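Local coordinates for ABC-type amino acid transport system, permease component (Caldanaerobacter subterraneus subsp. tengcongensis MB4, PDB 4YMU), which probably forms the membrane-embedded permease part of an ABC-type amino acid importer and binds arginine in a pocket within its transmembrane region, at residues 20-23 against 24-28; 63-67 against 68-72; 106-109 against 110-114; 198-201 against 202-206. All coordinates share one frame; numbering follows the deposited sequence.

Interaction 1. Residues 20-23 against 24-28; sequences IMTL and KLTFL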
loop_
_atom_site.group_PDB
_atom_site.type_symbol
_atom_site.label_atom_id
_atom_site.label_comp_id
_atom_site.label_asym_id
_atom_site.label_seq_id
_atom_site.Cartn_x
_atom_site.Cartn_y
_atom_site.Cartn_z
ATOM N N ILE C 20 4.009 32.189 20.828
ATOM C CA ILE C 20 2.823 32.763 20.213
ATOM C C ILE C 20 3.123 33.262 18.805
ATOM O O ILE C 20 2.287 33.183 17.909
ATOM C CB ILE C 20 2.256 33.897 21.071
ATOM C CG1 ILE C 20 1.720 33.342 22.387
ATOM C CG2 ILE C 20 1.175 34.667 20.326
ATOM C CD1 ILE C 20 0.890 34.340 23.160
ATOM N N MET C 21 4.336 33.757 18.610
ATOM C CA MET C 21 4.734 34.304 17.321
ATOM C C MET C 21 5.011 33.166 16.335
ATOM O O MET C 21 4.701 33.272 15.149
ATOM C CB MET C 21 5.954 35.216 17.479
ATOM C CG MET C 21 5.899 36.495 16.661
ATOM S SD MET C 21 4.720 37.722 17.280
ATOM C CE MET C 21 4.483 38.761 15.840
ATOM N N THR C 22 5.604 32.078 16.816
ATOM C CA THR C 22 5.799 30.921 15.952
ATOM C C THR C 22 4.436 30.420 15.476
ATOM O O THR C 22 4.251 30.158 14.288
ATOM C CB THR C 22 6.575 29.793 16.639
ATOM O OG1 THR C 22 7.956 30.163 16.762
ATOM C CG2 THR C 22 6.473 28.506 15.820
ATOM N N LEU C 23 3.480 30.342 16.401
ATOM C CA LEU C 23 2.094 29.963 16.093
ATOM C C LEU C 23 1.479 30.875 15.032
ATOM O O LEU C 23 0.984 30.400 14.005
ATOM C CB LEU C 23 1.234 30.022 17.358
ATOM C CG LEU C 23 1.012 28.749 18.171
ATOM C CD1 LEU C 23 2.293 27.956 18.298
ATOM C CD2 LEU C 23 0.480 29.102 19.549
ATOM N N LYS C 24 1.491 32.176 15.309
ATOM C CA LYS C 24 0.933 33.193 14.416
ATOM C C LYS C 24 1.509 33.110 12.999
ATOM O O LYS C 24 0.775 33.133 12.010
ATOM C CB LYS C 24 1.189 34.585 15.010
ATOM C CG LYS C 24 0.840 35.747 14.093
ATOM C CD LYS C 24 1.367 37.073 14.650
ATOM C CE LYS C 24 1.008 38.260 13.750
ATOM N NZ LYS C 24 1.640 39.557 14.177
ATOM N N LEU C 25 2.830 32.999 12.921
ATOM C CA LEU C 25 3.537 32.854 11.655
ATOM C C LEU C 25 3.076 31.616 10.864
ATOM O O LEU C 25 2.665 31.723 9.703
ATOM C CB LEU C 25 5.041 32.756 11.924
ATOM C CG LEU C 25 6.050 33.316 10.914
ATOM C CD1 LEU C 25 7.187 32.326 10.731
ATOM C CD2 LEU C 25 5.433 33.692 9.571
ATOM N N THR C 26 3.148 30.453 11.508
ATOM C CA THR C 26 2.917 29.173 10.846
ATOM C C THR C 26 1.470 29.008 10.395
ATOM O O THR C 26 1.208 28.594 9.269
ATOM C CB THR C 26 3.299 27.995 11.763
ATOM O OG1 THR C 26 4.551 28.270 12.403
ATOM C CG2 THR C 26 3.427 26.706 10.965
ATOM N N PHE C 27 0.541 29.336 11.286
ATOM C CA PHE C 27 -0.876 29.352 10.969
ATOM C C PHE C 27 -1.179 30.150 9.709
ATOM O O PHE C 27 -1.761 29.635 8.759
ATOM C CB PHE C 27 -1.638 29.989 12.119
ATOM C CG PHE C 27 -2.757 29.153 12.637
ATOM C CD1 PHE C 27 -4.018 29.227 12.063
ATOM C CD2 PHE C 27 -2.552 28.287 13.706
ATOM C CE1 PHE C 27 -5.060 28.451 12.546
ATOM C CE2 PHE C 27 -3.584 27.506 14.197
ATOM C CZ PHE C 27 -4.843 27.590 13.617
ATOM N N LEU C 28 -0.797 31.417 9.711
ATOM C CA LEU C 28 -1.085 32.304 8.587
ATOM C C LEU C 28 -0.458 31.807 7.282
ATOM O O LEU C 28 -1.084 31.875 6.223
ATOM C CB LEU C 28 -0.619 33.731 8.905
ATOM C CG LEU C 28 -0.846 34.805 7.839
ATOM C CD1 LEU C 28 -2.321 34.895 7.450
ATOM C CD2 LEU C 28 -0.339 36.165 8.335
#

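Interaction 2. Residues 63-67 against 68-72; sequences RGTPL and LVQLL. With ARG (arginine), chain I.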
loop_
_atom_site.group_PDB
_atom_site.type_symbol
_atom_site.label_atom_id
_atom_site.label_comp_id
_atom_site.label_asym_id
_atom_site.label_seq_id
_atom_site.Cartn_x
_atom_site.Cartn_y
_atom_site.Cartn_z
ATOM N N ARG C 63 9.664 22.911 -4.543
ATOM C CA ARG C 63 9.961 21.764 -3.706
ATOM C C ARG C 63 11.402 21.316 -3.898
ATOM O O ARG C 63 12.010 20.738 -2.984
ATOM C CB ARG C 63 8.996 20.616 -4.017
ATOM C CG ARG C 63 7.535 20.942 -3.737
ATOM C CD ARG C 63 6.632 19.769 -4.072
ATOM N NE ARG C 63 6.903 18.604 -3.242
ATOM C CZ ARG C 63 7.165 17.399 -3.736
ATOM N NH1 ARG C 63 7.193 17.230 -5.053
ATOM N NH2 ARG C 63 7.415 16.375 -2.920
ATOM N N GLY C 64 11.960 21.607 -5.070
ATOM C CA GLY C 64 13.293 21.129 -5.393
ATOM C C GLY C 64 14.381 22.104 -4.994
ATOM O O GLY C 64 15.547 21.943 -5.386
ATOM N N THR C 65 14.008 23.085 -4.168
ATOM C CA THR C 65 14.881 24.211 -3.843
ATOM C C THR C 65 14.703 24.641 -2.367
ATOM O O THR C 65 13.591 24.618 -1.840
ATOM C CB THR C 65 14.587 25.356 -4.854
ATOM O OG1 THR C 65 15.806 25.951 -5.296
ATOM C CG2 THR C 65 13.625 26.384 -4.298
ATOM N N PRO C 66 15.801 24.999 -1.679
ATOM C CA PRO C 66 15.729 25.211 -0.221
ATOM C C PRO C 66 14.824 26.368 0.227
ATOM O O PRO C 66 14.762 27.418 -0.441
ATOM C CB PRO C 66 17.188 25.497 0.169
ATOM C CG PRO C 66 18.004 24.884 -0.918
ATOM C CD PRO C 66 17.187 25.100 -2.169
ATOM N N LEU C 67 14.119 26.160 1.342
ATOM C CA LEU C 67 13.257 27.187 1.934
ATOM C C LEU C 67 14.077 28.440 2.284
ATOM O O LEU C 67 13.599 29.554 2.115
ATOM C CB LEU C 67 12.601 26.653 3.211
ATOM C CG LEU C 67 11.240 27.166 3.708
ATOM C CD1 LEU C 67 11.227 27.273 5.226
ATOM C CD2 LEU C 67 10.764 28.449 3.058
ATOM N N LEU C 68 15.290 28.245 2.804
ATOM C CA LEU C 68 16.166 29.351 3.196
ATOM C C LEU C 68 16.369 30.273 2.009
ATOM O O LEU C 68 16.107 31.490 2.093
ATOM C CB LEU C 68 17.532 28.829 3.655
ATOM C CG LEU C 68 18.302 29.515 4.794
ATOM C CD1 LEU C 68 19.801 29.384 4.585
ATOM C CD2 LEU C 68 17.901 30.972 5.009
ATOM N N VAL C 69 16.807 29.683 0.898
ATOM C CA VAL C 69 17.068 30.445 -0.313
ATOM C C VAL C 69 15.848 31.261 -0.759
ATOM O O VAL C 69 15.989 32.400 -1.183
ATOM C CB VAL C 69 17.632 29.552 -1.437
ATOM C CG1 VAL C 69 17.678 30.277 -2.764
ATOM C CG2 VAL C 69 19.012 29.030 -1.052
ATOM N N GLN C 70 14.654 30.719 -0.574
ATOM C CA GLN C 70 13.428 31.436 -0.926
ATOM C C GLN C 70 13.197 32.612 0.020
ATOM O O GLN C 70 12.814 33.711 -0.419
ATOM C CB GLN C 70 12.225 30.487 -0.903
ATOM C CG GLN C 70 12.274 29.403 -1.975
ATOM C CD GLN C 70 11.388 28.178 -1.672
ATOM O OE1 GLN C 70 11.712 27.056 -2.062
ATOM N NE2 GLN C 70 10.276 28.395 -0.975
ATOM N N LEU C 71 13.418 32.370 1.313
ATOM C CA LEU C 71 13.295 33.408 2.336
ATOM C C LEU C 71 14.185 34.596 1.986
ATOM O O LEU C 71 13.712 35.726 1.850
ATOM C CB LEU C 71 13.723 32.875 3.704
ATOM C CG LEU C 71 12.979 33.311 4.978
ATOM C CD1 LEU C 71 13.952 33.689 6.086
ATOM C CD2 LEU C 71 11.964 34.407 4.732
ATOM N N LEU C 72 15.480 34.322 1.850
ATOM C CA LEU C 72 16.466 35.355 1.564
ATOM C C LEU C 72 16.190 36.032 0.220
ATOM O O LEU C 72 16.307 37.258 0.100
ATOM C CB LEU C 72 17.868 34.745 1.560
ATOM C CG LEU C 72 18.231 33.981 2.829
ATOM C CD1 LEU C 72 19.664 33.520 2.763
ATOM C CD2 LEU C 72 17.981 34.819 4.060
HETATM N N ARG I . 13.616 22.217 4.948
HETATM C CA ARG I . 13.397 21.583 3.647
HETATM C C ARG I . 13.609 22.551 2.496
HETATM O O ARG I . 13.621 22.140 1.328
HETATM C CB ARG I . 11.983 21.017 3.542
HETATM C CG ARG I . 10.892 22.050 3.447
HETATM C CD ARG I . 9.538 21.371 3.573
HETATM N NE ARG I . 8.431 22.271 3.280
HETATM C CZ ARG I . 7.156 21.986 3.514
HETATM N NH1 ARG I . 6.214 22.870 3.213
HETATM N NH2 ARG I . 6.826 20.820 4.059
HETATM O OXT ARG I . 13.743 23.755 2.714
#

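Interaction 3. Residues 106-109 against 110-114; sequences IIRA and GIQAV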
loop_
_atom_site.group_PDB
_atom_site.type_symbol
_atom_site.label_atom_id
_atom_site.label_comp_id
_atom_site.label_asym_id
_atom_site.label_seq_id
_atom_site.Cartn_x
_atom_site.Cartn_y
_atom_site.Cartn_z
ATOM N N ILE C 106 0.151 17.422 -2.197
ATOM C CA ILE C 106 -0.699 16.686 -1.282
ATOM C C ILE C 106 -2.094 16.464 -1.881
ATOM O O ILE C 106 -2.643 15.357 -1.818
ATOM C CB ILE C 106 -0.799 17.390 0.078
ATOM C CG1 ILE C 106 0.325 16.919 0.993
ATOM C CG2 ILE C 106 -2.133 17.111 0.751
ATOM C CD1 ILE C 106 0.533 17.834 2.183
ATOM N N ILE C 107 -2.649 17.505 -2.484
ATOM C CA ILE C 107 -3.959 17.384 -3.102
ATOM C C ILE C 107 -3.944 16.381 -4.250
ATOM O O ILE C 107 -4.800 15.467 -4.305
ATOM C CB ILE C 107 -4.479 18.734 -3.596
ATOM C CG1 ILE C 107 -4.698 19.681 -2.405
ATOM C CG2 ILE C 107 -5.745 18.539 -4.439
ATOM C CD1 ILE C 107 -5.176 21.064 -2.808
ATOM N N ARG C 108 -2.976 16.541 -5.159
ATOM C CA ARG C 108 -2.888 15.614 -6.292
ATOM C C ARG C 108 -2.818 14.153 -5.846
ATOM O O ARG C 108 -3.407 13.267 -6.473
ATOM C CB ARG C 108 -1.693 15.935 -7.187
ATOM C CG ARG C 108 -1.749 15.239 -8.528
ATOM C CD ARG C 108 -0.358 15.014 -9.075
ATOM N NE ARG C 108 0.513 14.409 -8.070
ATOM C CZ ARG C 108 0.415 13.161 -7.625
ATOM N NH1 ARG C 108 -0.524 12.348 -8.093
ATOM N NH2 ARG C 108 1.260 12.723 -6.698
ATOM N N ALA C 109 -2.121 13.917 -4.739
ATOM C CA ALA C 109 -1.907 12.557 -4.280
ATOM C C ALA C 109 -3.107 12.036 -3.496
ATOM O O ALA C 109 -3.347 10.831 -3.457
ATOM C CB ALA C 109 -0.664 12.480 -3.438
ATOM N N GLY C 110 -3.865 12.939 -2.886
ATOM C CA GLY C 110 -5.031 12.537 -2.126
ATOM C C GLY C 110 -6.115 12.122 -3.097
ATOM O O GLY C 110 -6.955 11.271 -2.792
ATOM N N ILE C 111 -6.108 12.762 -4.265
ATOM C CA ILE C 111 -7.005 12.385 -5.342
ATOM C C ILE C 111 -6.536 11.086 -5.994
ATOM O O ILE C 111 -7.327 10.180 -6.210
ATOM C CB ILE C 111 -7.098 13.486 -6.397
ATOM C CG1 ILE C 111 -7.772 14.723 -5.802
ATOM C CG2 ILE C 111 -7.879 13.010 -7.606
ATOM C CD1 ILE C 111 -7.821 15.921 -6.764
ATOM N N GLN C 112 -5.247 10.985 -6.287
ATOM C CA GLN C 112 -4.713 9.776 -6.915
ATOM C C GLN C 112 -4.879 8.530 -6.026
ATOM O O GLN C 112 -4.792 7.395 -6.499
ATOM C CB GLN C 112 -3.230 9.989 -7.226
ATOM C CG GLN C 112 -2.604 9.002 -8.192
ATOM C CD GLN C 112 -1.205 8.588 -7.735
ATOM O OE1 GLN C 112 -0.394 9.428 -7.322
ATOM N NE2 GLN C 112 -0.928 7.280 -7.776
ATOM N N ALA C 113 -5.163 8.746 -4.748
ATOM C CA ALA C 113 -5.169 7.655 -3.788
ATOM C C ALA C 113 -6.537 7.028 -3.590
ATOM O O ALA C 113 -6.632 5.976 -2.984
ATOM C CB ALA C 113 -4.618 8.106 -2.462
ATOM N N VAL C 114 -7.604 7.664 -4.058
ATOM C CA VAL C 114 -8.896 6.990 -3.969
ATOM C C VAL C 114 -8.944 5.895 -5.043
ATOM O O VAL C 114 -8.514 6.121 -6.184
ATOM C CB VAL C 114 -10.110 7.970 -4.050
ATOM C CG1 VAL C 114 -9.640 9.386 -4.135
ATOM C CG2 VAL C 114 -11.025 7.634 -5.212
#

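Interaction 4. Residues 198-201 against 202-206; sequences VMTL and TFSKL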
loop_
_atom_site.group_PDB
_atom_site.type_symbol
_atom_site.label_atom_id
_atom_site.label_comp_id
_atom_site.label_asym_id
_atom_site.label_seq_id
_atom_site.Cartn_x
_atom_site.Cartn_y
_atom_site.Cartn_z
ATOM N N VAL C 198 7.455 19.719 22.676
ATOM C CA VAL C 198 6.135 19.617 23.281
ATOM C C VAL C 198 5.033 20.044 22.303
ATOM O O VAL C 198 3.963 19.429 22.252
ATOM C CB VAL C 198 6.070 20.364 24.631
ATOM C CG1 VAL C 198 4.664 20.825 24.939
ATOM C CG2 VAL C 198 6.616 19.461 25.739
ATOM N N MET C 199 5.307 21.070 21.505
ATOM C CA MET C 199 4.357 21.487 20.475
ATOM C C MET C 199 4.135 20.373 19.446
ATOM O O MET C 199 2.993 20.076 19.052
ATOM C CB MET C 199 4.853 22.739 19.765
ATOM C CG MET C 199 3.926 23.922 19.883
ATOM S SD MET C 199 4.536 25.254 18.843
ATOM C CE MET C 199 6.300 25.121 19.179
ATOM N N THR C 200 5.243 19.784 19.004
ATOM C CA THR C 200 5.216 18.720 18.024
ATOM C C THR C 200 4.356 17.561 18.529
ATOM O O THR C 200 3.440 17.122 17.839
ATOM C CB THR C 200 6.643 18.228 17.714
ATOM O OG1 THR C 200 7.243 19.089 16.741
ATOM C CG2 THR C 200 6.627 16.782 17.183
ATOM N N LEU C 201 4.639 17.099 19.748
ATOM C CA LEU C 201 3.881 16.031 20.393
ATOM C C LEU C 201 2.401 16.366 20.489
ATOM O O LEU C 201 1.549 15.550 20.128
ATOM C CB LEU C 201 4.409 15.755 21.795
ATOM C CG LEU C 201 5.688 14.940 21.968
ATOM C CD1 LEU C 201 5.821 14.575 23.424
ATOM C CD2 LEU C 201 5.702 13.693 21.102
ATOM N N THR C 202 2.096 17.546 21.022
ATOM C CA THR C 202 0.707 17.962 21.183
ATOM C C THR C 202 -0.062 17.855 19.865
ATOM O O THR C 202 -1.065 17.128 19.768
ATOM C CB THR C 202 0.612 19.405 21.713
ATOM O OG1 THR C 202 1.255 19.490 22.990
ATOM C CG2 THR C 202 -0.836 19.839 21.847
ATOM N N PHE C 203 0.429 18.554 18.846
ATOM C CA PHE C 203 -0.267 18.580 17.562
ATOM C C PHE C 203 -0.295 17.219 16.856
ATOM O O PHE C 203 -1.227 16.928 16.108
ATOM C CB PHE C 203 0.311 19.648 16.638
ATOM C CG PHE C 203 -0.048 21.056 17.032
ATOM C CD1 PHE C 203 -1.376 21.441 17.166
ATOM C CD2 PHE C 203 0.945 22.019 17.217
ATOM C CE1 PHE C 203 -1.711 22.760 17.509
ATOM C CE2 PHE C 203 0.619 23.340 17.553
ATOM C CZ PHE C 203 -0.710 23.711 17.699
ATOM N N SER C 204 0.723 16.394 17.089
ATOM C CA SER C 204 0.776 15.057 16.512
ATOM C C SER C 204 -0.316 14.175 17.100
ATOM O O SER C 204 -1.019 13.448 16.376
ATOM C CB SER C 204 2.135 14.424 16.785
ATOM O OG SER C 204 3.075 14.786 15.792
ATOM N N LYS C 205 -0.422 14.227 18.423
ATOM C CA LYS C 205 -1.478 13.545 19.152
ATOM C C LYS C 205 -2.850 13.956 18.621
ATOM O O LYS C 205 -3.649 13.100 18.196
ATOM C CB LYS C 205 -1.348 13.829 20.653
ATOM C CG LYS C 205 -2.561 13.455 21.495
ATOM C CD LYS C 205 -2.997 14.614 22.394
ATOM C CE LYS C 205 -2.044 14.773 23.590
ATOM N NZ LYS C 205 -2.554 15.705 24.644
ATOM N N LEU C 206 -3.101 15.238 18.557
ATOM C CA LEU C 206 -4.367 15.668 18.040
ATOM C C LEU C 206 -4.618 15.129 16.657
ATOM O O LEU C 206 -5.682 14.612 16.395
ATOM C CB LEU C 206 -4.446 17.177 18.032
ATOM C CG LEU C 206 -4.931 17.704 19.371
ATOM C CD1 LEU C 206 -3.868 18.554 20.040
ATOM C CD2 LEU C 206 -6.206 18.492 19.159
#

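Interaction 1. Residues 20-23 against 24-28
Thr22 O accepts two bonds from Thr26, one from its hydroxyl OG1 at 2.7 Å and one from its backbone N at 3.0 Å, the two donors coming from opposite faces of the carbonyl plane. Thr26 OG1 can turn back on the helix because it stands beside its own backbone N (chi1 -44°). Threonine suits this place, since its hydroxyl bonds chiefly within its own helix, with a weak bond to Ser160 of helix 129-160, while CG2 keeps an apolar surface. The ordinary helical bonds run beside it: Lys24 N to Ile20 O, Leu25 N to Met21 O, and Phe27 N to Leu23 O at 3.0 Å. Leu23 O also lies near the plane of the Phe27 ring, at its edge, 4.1 Å from Phe27 CD2.

On another face of the helix Met21 and Lys24 run side by side in the same direction. The methionine bends at chi2 (72°), which swings CE up to the extended lysine chain, 3.7 Å from Lys24 CD and 3.4 Å from Lys24 NZ. This terminal methyl lies against the outer part of the lysine, whose ammonium makes a cation-pi contact with Phe88.

All this lies on helix 12-44, probably membrane-spanning. Thr22 and Thr26 face helix 129-160, Leu25 and Leu28 pack on helix 87-112, and Leu23 meets helix 186-214.

Interaction 2. Residues 63-67 against 68-72
Pro66 and Gln70 span the first turn of helix 67-75, whose N-cap position is taken by the proline and whose beginning forms part of the arginine pocket. Gln70 N reaches back to Pro66 O in a weak bond of 3.3 Å; one residue on, Leu71 N bonds to Leu67 O at 2.9 Å in the carbonyl plane. Proline fits here because it has no N-H to offer and its ring stiffens the entry to the helix. Its CB touches Val69 CG2 at 4.2 Å, a branch that lies beside the valine's backbone N. The aliphatic part of Gln70 extends back toward the loop, with Gln70 CG 4.0 Å from Thr65 CG2.

The bound arginine sits just ahead of this turn. Leu67 N donates to its carboxylate atom OXT at 2.8 Å, nearly straight at 162°, and Leu67 CB lies 3.2 Å from the same oxygen. Asn98, Glu152, Glu159 and, from the second subunit, Lys158 and Glu159 also bond the ligand.

Leu67 N belongs to the start of a helix, where N-H groups have no earlier turn to bond to, so the carboxylate supplies an acceptor and the helix end probably helps to stabilise its negative charge.

Interaction 3. Residues 106-109 against 110-114
Arg108 and Gln112, one helical turn apart, lie side by side and meet through a bond from Arg108 NH1 to Gln112 OE1, 3.0 Å long and nearly straight at 168°. The amide oxygen stands at the guanidinium edge, in its plane, although the two flat groups are turned 32° against each other. Both side chains leave the helix with CG anti to the backbone N (chi1 -166° in Arg108), and the arginine then bends at chi3 so that its end approaches the glutamine. The guanidinium has a stronger partner in Glu105, one turn earlier, with which NH2 forms a salt bridge. An arginine can serve a carboxylate and an amide at once, and a neutral glutamine is well suited to the second place.

Among the backbone bonds, Gly110 N is shared between Ile106 O at 2.9 Å and, weakly, Ile107 O at 3.0 Å. Ile111 N and Gln112 N then bond to Ile107 O and Arg108 O. Gly110 is buried, and its carbonyl oxygen accepts a bond from Asn144 ND2 of helix 129-160; the absence of a side chain is consistent with close packing there.

The apolar part consists of Ile107 and Ile111, whose side chains point the same way and touch at 4.1 Å from CG2 to CD1. Ile107 packs on Leu38 of helix 12-44 and Ile111 on Ala141 of helix 129-160.

Two pairs four residues apart, one polar and one apolar, thus lie on different sides of the last turns of helix 87-112. This helix leads toward helix 117-124, which carries the EAA sequence that in this permease family probably contacts the ATP-binding subunit.

Interaction 4. Residues 198-201 against 202-206
The Phe203 ring lies alongside Met199, both side chains pointing the same way from the helix, with Met199 CG 4.1 Å from ring atom CE2. Met199 O comes to the ring obliquely, 3.4 Å from Phe203 CD2, and also takes the backbone bond from Phe203 N at 3.0 Å, almost straight at 176°. A further ring, that of Phe153, meets Phe203 edge-to-face, and Ile154 and Leu157 of helix 129-160 join the packing; a flat aromatic beside a flexible methionine fills such a helix interface well.

On a different side, Val198 O receives Thr202 N at 2.9 Å and Thr202 OG1 at 2.8 Å from opposite faces of its plane. The hydroxyl gets there by standing beside the threonine's backbone N (chi1 -60°). Ser204 OG likewise turns back, but makes only a weak bond, 3.1 Å, to Thr200 O, which already accepts from Ser204 N.

The Thr200 hydroxyl bonds weakly to Tyr196 O of its own helix, but its stronger partner is Gly64 O of the second subunit. Thr202 and, weakly, Ser204 thus spend their hydroxyls on the helix's own carbonyls, which lowers the cost of polar groups in a probable membrane span, while that of Thr200 also helps to join the two permease copies.

Along the chain the four contacts follow one another without overlap, on helix 12-44, at the start of helix 67-75, on helix 87-112 and on helix 186-214. Only interactions 1 and 4 touch: Leu23 CD1 packs 3.6 Å from Met199 SD, joining the first long helix to the last, with centres about 15 Å apart. The centre of interaction 3 is about 25 Å from those of interactions 2 and 4 and 27 Å from that of interaction 1, though interactions 2 and 3 come within about 7 Å at their nearest atoms. Interactions 2 and 4 lie on opposite sides of the chain's centre, yet both meet the second subunit, so the helix start that binds arginine and the last helix both help to build the dimer.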